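CbsA (Xanthomonas oryzae pv. oryzae, PDB 5XYH) probably cleaves cellulose chains as a family 6 glycoside hydrolase, an exoglucanase that releases cellobiose units from the chain end by hydrolysing beta-1,4 linkages. Local coordinates at residues Asn143-Asp148 against Tyr177-Leu182. Numbering follows the deposited sequence.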
# COMPACT_ATOMS: atom_id res chain seq x y z
N ASN A 143 -9.62 7.35 0.35
CA ASN A 143 -8.26 7.76 0.67
C ASN A 143 -7.50 6.65 1.40
O ASN A 143 -7.99 6.09 2.39
CB ASN A 143 -8.28 9.01 1.55
CG ASN A 143 -8.71 10.24 0.80
OD1 ASN A 143 -8.39 10.41 -0.38
ND2 ASN A 143 -9.46 11.11 1.48
N ILE A 144 -6.29 6.35 0.92
CA ILE A 144 -5.30 5.63 1.70
C ILE A 144 -4.51 6.67 2.48
O ILE A 144 -3.80 7.49 1.89
CB ILE A 144 -4.39 4.78 0.80
CG1 ILE A 144 -5.22 3.70 0.10
CG2 ILE A 144 -3.25 4.16 1.64
CD1 ILE A 144 -4.47 2.87 -0.93
N ILE A 145 -4.63 6.64 3.80
CA ILE A 145 -4.10 7.70 4.65
C ILE A 145 -2.66 7.39 5.05
O ILE A 145 -2.41 6.50 5.87
CB ILE A 145 -4.98 7.91 5.89
CG1 ILE A 145 -6.40 8.34 5.48
CG2 ILE A 145 -4.32 8.95 6.81
CD1 ILE A 145 -6.47 9.70 4.79
N GLU A 146 -1.72 8.15 4.47
CA GLU A 146 -0.28 8.21 4.77
C GLU A 146 0.35 6.85 5.02
O GLU A 146 0.67 6.51 6.17
CB GLU A 146 -0.03 9.16 5.94
CG GLU A 146 -0.34 10.64 5.64
CD GLU A 146 0.60 11.27 4.63
OE1 GLU A 146 1.69 10.70 4.37
OE2 GLU A 146 0.24 12.35 4.09
N PRO A 147 0.58 6.07 3.97
CA PRO A 147 1.34 4.83 4.12
C PRO A 147 2.72 5.08 4.71
O PRO A 147 3.29 6.17 4.58
CB PRO A 147 1.45 4.29 2.69
CG PRO A 147 0.46 5.02 1.89
CD PRO A 147 0.17 6.31 2.57
N ASP A 148 3.22 4.07 5.40
CA ASP A 148 4.58 4.06 5.93
C ASP A 148 4.79 5.14 6.98
O ASP A 148 5.86 5.74 7.08
CB ASP A 148 5.60 4.19 4.80
CG ASP A 148 6.98 3.75 5.21
OD1 ASP A 148 7.10 2.89 6.12
OD2 ASP A 148 7.95 4.28 4.62
N TYR A 177 -4.90 16.08 11.37
CA TYR A 177 -5.35 17.15 10.48
C TYR A 177 -5.89 16.59 9.17
O TYR A 177 -6.93 17.04 8.68
CB TYR A 177 -4.19 18.12 10.23
CG TYR A 177 -4.59 19.41 9.56
CD1 TYR A 177 -4.99 20.50 10.31
CD2 TYR A 177 -4.56 19.54 8.18
CE1 TYR A 177 -5.37 21.68 9.72
CE2 TYR A 177 -4.94 20.73 7.56
CZ TYR A 177 -5.34 21.79 8.34
OH TYR A 177 -5.70 22.99 7.74
N ALA A 178 -5.19 15.61 8.59
CA ALA A 178 -5.68 14.97 7.38
C ALA A 178 -7.06 14.39 7.61
O ALA A 178 -7.98 14.62 6.81
CB ALA A 178 -4.70 13.89 6.92
N LEU A 179 -7.24 13.63 8.70
CA LEU A 179 -8.54 13.01 8.94
C LEU A 179 -9.62 14.06 9.15
O LEU A 179 -10.72 13.94 8.59
CB LEU A 179 -8.48 12.05 10.13
CG LEU A 179 -7.71 10.74 9.89
CD1 LEU A 179 -7.63 9.97 11.19
CD2 LEU A 179 -8.30 9.88 8.78
N ASP A 180 -9.32 15.11 9.92
CA ASP A 180 -10.32 16.16 10.17
C ASP A 180 -10.79 16.79 8.87
O ASP A 180 -12.00 16.91 8.62
CB ASP A 180 -9.75 17.22 11.11
CG ASP A 180 -9.91 16.88 12.58
OD1 ASP A 180 -10.75 16.00 12.90
OD2 ASP A 180 -9.21 17.48 13.42
N LYS A 181 -9.85 17.20 8.02
CA LYS A 181 -10.23 17.97 6.84
C LYS A 181 -10.86 17.09 5.77
O LYS A 181 -11.73 17.55 5.03
CB LYS A 181 -9.00 18.70 6.28
CG LYS A 181 -8.40 19.70 7.26
CD LYS A 181 -9.19 20.99 7.29
CE LYS A 181 -9.19 21.61 5.89
NZ LYS A 181 -9.65 23.03 5.87
N LEU A 182 -10.43 15.83 5.68
CA LEU A 182 -10.95 14.95 4.65
C LEU A 182 -12.27 14.31 5.07
O LEU A 182 -13.19 14.19 4.26
CB LEU A 182 -9.91 13.90 4.30
CG LEU A 182 -8.64 14.49 3.68
CD1 LEU A 182 -7.52 13.46 3.65
CD2 LEU A 182 -8.90 15.01 2.28
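Asn143 and Ile145 of strand 140-145 meet Leu179 and Leu182 of helix 170-183, the last helix of the crossover connection between the parallel strands 140-145 and 188-193. This is the distorted, incomplete alpha/beta barrel of family 6 glycoside hydrolases: the helix packs on the outside of the sheet and runs back against the strand, the axes of strand residues 143-145 and helix residues 177-182 approaching to 10.7 Å at an angle of 159°. Just past the strand, the carboxylate of Glu146 is held by the backbone N of Asp94 and Met95 and by the Tyr119 hydroxyl. Tyr177, at the start of the helical segment, turns from the strand; its hydroxyl bonds to Asp125 of helix 113-131, and Lys181 CG sits over the rim of one ring face. Ala178 points toward the sheet, but its CB stays 5.0 Å from Ile145 CG2. Leu179 leaves the helix at a slant and reaches in with its end: the delta methyl CD2 lies 4.1 Å from Ile145 CG1, the two side chains crossing at an angle. One helical turn after Ala178, Leu182 enters alongside Ile145, the two side chains lying side by side and running oppositely, and Leu182 CD1 comes to 4.1 Å from Ile145 CD1. Ile145 CD1 gets there because CG1 lies beside the backbone N (chi1 -62°) and the side chain folds again at chi2 (-65°). Ile145 thus touches both leucines through neighbouring atoms of one branch. The polar exception in this buried, apolar contact is Asn143, whose amide nitrogen is satisfied by Asn190 OD1 on strand 188-193. The same Asn143 ND2 rests against the leucine fork, 3.7 Å from Leu182 CD1 and 4.0 Å from Leu182 CD2.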